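Ribonuclease H (Uncultured organism, PDB 3U3G) probably cleaves the RNA strand of RNA/DNA hybrids as a type 1 ribonuclease H. Local coordinates at residues E49-L53 / I81-M85; E35-Y39 / L130-A134. All coordinates share one frame; numbering follows the deposited sequence.

Interaction 1. Residues E49-L53 / I81-M85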
loop_
_atom_site.group_PDB
_atom_site.type_symbol
_atom_site.label_atom_id
_atom_site.label_comp_id
_atom_site.label_asym_id
_atom_site.label_seq_id
_atom_site.Cartn_x
_atom_site.Cartn_y
_atom_site.Cartn_z
ATOM N N GLU A 49 -6.687 3.081 -1.410
ATOM C CA GLU A 49 -5.869 2.381 -0.425
ATOM C C GLU A 49 -5.485 0.989 -0.920
ATOM O O GLU A 49 -4.358 0.522 -0.710
ATOM C CB GLU A 49 -6.601 2.252 0.915
ATOM C CG GLU A 49 -6.706 3.545 1.740
ATOM C CD GLU A 49 -5.652 3.658 2.850
ATOM O OE1 GLU A 49 -4.563 3.041 2.752
ATOM O OE2 GLU A 49 -5.895 4.416 3.813
ATOM N N TYR A 50 -6.451 0.285 -1.509
ATOM C CA TYR A 50 -6.183 -1.063 -2.012
ATOM C C TYR A 50 -5.257 -1.027 -3.226
ATOM O O TYR A 50 -4.336 -1.838 -3.321
ATOM C CB TYR A 50 -7.485 -1.769 -2.389
ATOM C CG TYR A 50 -8.179 -2.505 -1.256
ATOM C CD1 TYR A 50 -8.350 -1.921 -0.008
ATOM C CD2 TYR A 50 -8.736 -3.760 -1.458
ATOM C CE1 TYR A 50 -8.999 -2.598 1.017
ATOM C CE2 TYR A 50 -9.447 -4.396 -0.466
ATOM C CZ TYR A 50 -9.551 -3.828 0.779
ATOM O OH TYR A 50 -10.186 -4.524 1.797
ATOM N N GLU A 51 -5.428 -0.026 -4.081
ATOM C CA GLU A 51 -4.534 0.120 -5.228
ATOM C C GLU A 51 -3.103 0.407 -4.776
ATOM O O GLU A 51 -2.152 0.001 -5.435
ATOM C CB GLU A 51 -5.021 1.219 -6.178
ATOM C CG GLU A 51 -6.293 0.924 -6.961
ATOM C CD GLU A 51 -6.085 -0.026 -8.137
ATOM O OE1 GLU A 51 -5.051 -0.749 -8.195
ATOM O OE2 GLU A 51 -7.015 -0.097 -8.976
ATOM N N ALA A 52 -2.931 1.134 -3.676
ATOM C CA ALA A 52 -1.591 1.409 -3.192
ATOM C C ALA A 52 -0.899 0.134 -2.730
ATOM O O ALA A 52 0.291 -0.066 -2.996
ATOM C CB ALA A 52 -1.633 2.435 -2.063
ATOM N N LEU A 53 -1.652 -0.769 -2.095
ATOM C CA LEU A 53 -1.106 -2.085 -1.759
ATOM C C LEU A 53 -0.722 -2.885 -3.016
ATOM O O LEU A 53 0.328 -3.533 -3.040
ATOM C CB LEU A 53 -2.096 -2.893 -0.910
ATOM C CG LEU A 53 -2.360 -2.418 0.512
ATOM C CD1 LEU A 53 -3.631 -3.074 1.044
ATOM C CD2 LEU A 53 -1.166 -2.779 1.379
ATOM N N ILE A 81 -8.277 -1.704 7.393
ATOM C CA ILE A 81 -7.697 -2.373 6.239
ATOM C C ILE A 81 -6.658 -3.410 6.669
ATOM O O ILE A 81 -6.605 -4.507 6.125
ATOM C CB ILE A 81 -7.115 -1.376 5.236
ATOM C CG1 ILE A 81 -8.254 -0.544 4.640
ATOM C CG2 ILE A 81 -6.389 -2.132 4.124
ATOM C CD1 ILE A 81 -7.782 0.602 3.786
ATOM N N VAL A 82 -5.917 -3.117 7.728
ATOM C CA VAL A 82 -5.001 -4.119 8.273
ATOM C C VAL A 82 -5.736 -5.380 8.734
ATOM O O VAL A 82 -5.363 -6.493 8.358
ATOM C CB VAL A 82 -4.168 -3.534 9.423
ATOM C CG1 VAL A 82 -3.402 -4.636 10.140
ATOM C CG2 VAL A 82 -3.197 -2.479 8.894
ATOM N N ARG A 83 -6.841 -5.208 9.456
ATOM C CA ARG A 83 -7.585 -6.366 9.921
ATOM C C ARG A 83 -8.217 -7.142 8.777
ATOM O O ARG A 83 -8.372 -8.353 8.853
ATOM C CB ARG A 83 -8.629 -5.970 10.967
ATOM C CG ARG A 83 -8.070 -5.294 12.225
ATOM C CD ARG A 83 -6.938 -6.059 12.914
ATOM N NE ARG A 83 -6.315 -5.173 13.910
ATOM C CZ ARG A 83 -5.008 -5.001 14.084
ATOM N NH1 ARG A 83 -4.087 -5.762 13.468
ATOM N NH2 ARG A 83 -4.592 -4.037 14.889
ATOM N N GLN A 84 -8.650 -6.422 7.746
ATOM C CA GLN A 84 -9.175 -7.062 6.537
ATOM C C GLN A 84 -8.087 -7.892 5.861
ATOM O O GLN A 84 -8.285 -9.066 5.560
ATOM C CB GLN A 84 -9.706 -6.004 5.564
ATOM C CG GLN A 84 -11.022 -5.389 6.022
ATOM C CD GLN A 84 -11.476 -4.234 5.145
ATOM O OE1 GLN A 84 -10.681 -3.609 4.425
ATOM N NE2 GLN A 84 -12.734 -3.858 5.303
ATOM N N MET A 85 -6.916 -7.285 5.687
ATOM C CA MET A 85 -5.812 -7.958 5.010
ATOM C C MET A 85 -5.308 -9.183 5.770
ATOM O O MET A 85 -4.905 -10.174 5.169
ATOM C CB MET A 85 -4.663 -6.975 4.753
ATOM C CG MET A 85 -4.979 -5.881 3.735
ATOM S SD MET A 85 -5.331 -6.544 2.098
ATOM C CE MET A 85 -6.502 -5.335 1.491
#
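Two helices on one side of the RNase H sheet meet here, and Tyr50 makes the largest contribution of helix 45-60, touching Ile81, Gln84 and Met85 of helix 79-85. The short helical segments cross at -55° with their axes 12.4 Å apart, a wide separation that long side chains have to span. Tyr50 does so with its ring and hydroxyl. Its OH donates a hydrogen bond to Gln84 OE1 at 2.8 Å; OE1 sits at the edge of the ring, in its plane, while the hydroxyl reaches the amide from above the carbonyl plane, not along a lone pair, with ring and amide planes 81° apart. The buried hydroxyl thereby gains a polar partner, which glutamine can offer without adding a charge to the interior. One face of the same ring receives the Met85 methyl: CE stands 3.6 Å from the centroid of the Tyr50 ring, a CH-pi contact, while SD lies farther above that face. The unbranched, flexible thioether bends at chi2 and chi3 to lay its methyl on the ring. Leu53 CD1 meets Met85 CE tip to tip at 3.7 Å. Ile81 divides its branches, CG2 lying 4.1 Å from Tyr50 CE1 and CD1 packing 3.5 Å from Glu49 CB, against the aliphatic part of an acidic side chain whose OE2 lies close to Asp9 OD1. Beyond the pair, Leu96, Phe100 and Ile103 of helix 94-110 pack on Tyr50, while Leu53 and Ile81 rest on Met76 of strand 71-76 and Leu53 and Met85 touch Phe116 of strand 115-118.

Interaction 2. Residues E35-Y39 / L130-A134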
loop_
_atom_site.group_PDB
_atom_site.type_symbol
_atom_site.label_atom_id
_atom_site.label_comp_id
_atom_site.label_asym_id
_atom_site.label_seq_id
_atom_site.Cartn_x
_atom_site.Cartn_y
_atom_site.Cartn_z
ATOM N N GLU A 35 10.468 5.006 -3.343
ATOM C CA GLU A 35 9.176 5.658 -3.169
ATOM C C GLU A 35 8.369 5.547 -4.454
ATOM O O GLU A 35 8.904 5.779 -5.537
ATOM C CB GLU A 35 9.370 7.137 -2.806
ATOM C CG GLU A 35 10.104 7.364 -1.481
ATOM C CD GLU A 35 10.168 8.830 -1.087
ATOM O OE1 GLU A 35 10.040 9.702 -1.970
ATOM O OE2 GLU A 35 10.369 9.096 0.115
ATOM N N SER A 36 7.060 5.342 -4.327
ATOM C CA SER A 36 6.139 5.461 -5.464
ATOM C C SER A 36 5.119 6.555 -5.145
ATOM O O SER A 36 4.537 6.570 -4.049
ATOM C CB SER A 36 5.417 4.136 -5.667
ATOM O OG SER A 36 6.330 3.120 -6.086
ATOM N N SER A 37 4.826 7.402 -6.123
ATOM C CA SER A 37 3.795 8.428 -6.005
ATOM C C SER A 37 3.083 8.492 -7.349
ATOM O O SER A 37 3.725 8.743 -8.361
ATOM C CB SER A 37 4.465 9.778 -5.730
ATOM O OG SER A 37 3.532 10.835 -5.821
ATOM N N ALA A 38 1.807 8.124 -7.395
ATOM C CA ALA A 38 1.128 7.993 -8.682
ATOM C C ALA A 38 -0.310 8.492 -8.635
ATOM O O ALA A 38 -1.034 8.217 -7.684
ATOM C CB ALA A 38 1.180 6.553 -9.174
ATOM N N TYR A 39 -0.734 9.163 -9.703
ATOM C CA TYR A 39 -2.144 9.453 -9.931
ATOM C C TYR A 39 -2.805 8.239 -10.559
ATOM O O TYR A 39 -2.240 7.611 -11.469
ATOM C CB TYR A 39 -2.245 10.644 -10.881
ATOM C CG TYR A 39 -3.649 11.022 -11.257
ATOM C CD1 TYR A 39 -4.517 11.540 -10.309
ATOM C CD2 TYR A 39 -4.091 10.912 -12.575
ATOM C CE1 TYR A 39 -5.822 11.869 -10.647
ATOM C CE2 TYR A 39 -5.392 11.249 -12.924
ATOM C CZ TYR A 39 -6.245 11.729 -11.951
ATOM O OH TYR A 39 -7.555 12.013 -12.288
ATOM N N LEU A 130 2.991 11.601 -0.464
ATOM C CA LEU A 130 3.175 11.089 -1.816
ATOM C C LEU A 130 1.844 11.035 -2.566
ATOM O O LEU A 130 1.769 11.356 -3.751
ATOM C CB LEU A 130 3.821 9.699 -1.769
ATOM C CG LEU A 130 5.265 9.659 -1.266
ATOM C CD1 LEU A 130 5.767 8.215 -1.231
ATOM C CD2 LEU A 130 6.149 10.510 -2.157
ATOM N N VAL A 131 0.785 10.619 -1.874
ATOM C CA VAL A 131 -0.562 10.638 -2.451
ATOM C C VAL A 131 -0.899 12.050 -2.929
ATOM O O VAL A 131 -1.330 12.259 -4.061
ATOM C CB VAL A 131 -1.614 10.181 -1.404
ATOM C CG1 VAL A 131 -3.037 10.460 -1.906
ATOM C CG2 VAL A 131 -1.438 8.698 -1.082
ATOM N N ASN A 132 -0.733 13.021 -2.034
ATOM C CA ASN A 132 -1.173 14.375 -2.317
ATOM C C ASN A 132 -0.299 15.076 -3.354
ATOM O O ASN A 132 -0.804 15.822 -4.182
ATOM C CB ASN A 132 -1.248 15.179 -1.022
ATOM C CG ASN A 132 -2.476 14.829 -0.197
ATOM O OD1 ASN A 132 -2.364 14.211 0.862
ATOM N ND2 ASN A 132 -3.652 15.060 -0.766
ATOM N N GLU A 133 0.971 14.696 -3.415
ATOM C CA GLU A 133 1.867 15.174 -4.466
ATOM C C GLU A 133 1.367 14.741 -5.843
ATOM O O GLU A 133 1.291 15.554 -6.781
ATOM C CB GLU A 133 3.280 14.646 -4.210
ATOM C CG GLU A 133 4.359 15.169 -5.143
ATOM C CD GLU A 133 5.736 14.577 -4.832
ATOM O OE1 GLU A 133 5.958 14.154 -3.678
ATOM O OE2 GLU A 133 6.540 14.411 -5.772
ATOM N N ALA A 134 0.976 13.474 -5.950
ATOM C CA ALA A 134 0.499 12.918 -7.202
ATOM C C ALA A 134 -0.804 13.578 -7.631
ATOM O O ALA A 134 -0.968 13.910 -8.801
ATOM C CB ALA A 134 0.334 11.402 -7.096
#
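Ser37 OG donates a hydrogen bond of 2.8 Å to the backbone O of Leu130, joining an edge strand of the sheet to the C-terminal helix. That oxygen also accepts the helical bond from Ala134 N at 3.2 Å, the two donors reaching it from opposite faces of the carbonyl plane, so the serine adds a second bond without displacing the first. With OG turned anti to its own backbone N (chi1 171°), the hydroxyl points at the helix; serine is small enough to allow this where the axes of the two segments approach to 6.6 Å. Alanine serves the same closeness from the helix side: Ala134 CB sits 3.4 Å from Ala38 C and 3.5 Å from Ser37 OG. One turn earlier, Leu130 spreads its two methyls against the strand, CD1 lying 3.5 Å from Ser36 O and CD2 4.0 Å from Glu35 OE1. The charged end of Glu35 is held by a salt bridge from OE2 to Arg126 of helix 125-139. The side chains of Ser36 and Ala38 leave the strand away from that helix and touch Arg55 of helix 45-60, where Ser36 OG also hydrogen-bonds Asp59; their backbones pair with Val23 and Ile21 of strand 17-26, whose Val24 touches Leu130.

How the interactions relate
The two contacts lie on opposite faces of the mixed five-stranded sheet that defines the RNase H fold. Their centres are about 17 Å apart and their nearest atoms about 6 Å, without touching. In chain order, strand 32-41 of interaction 2 leads directly to helix 45-60 of interaction 1; helix 79-85 follows, and helix 125-139 comes last, so interaction 1 falls wholly between the two segments of interaction 2. The C-terminal helix thus returns to cover the edge strand from one side, while helix 45-60 lies on the other. Interaction 1 is a buried helix-to-helix contact; interaction 2, partly buried, packs a helix directly on the sheet.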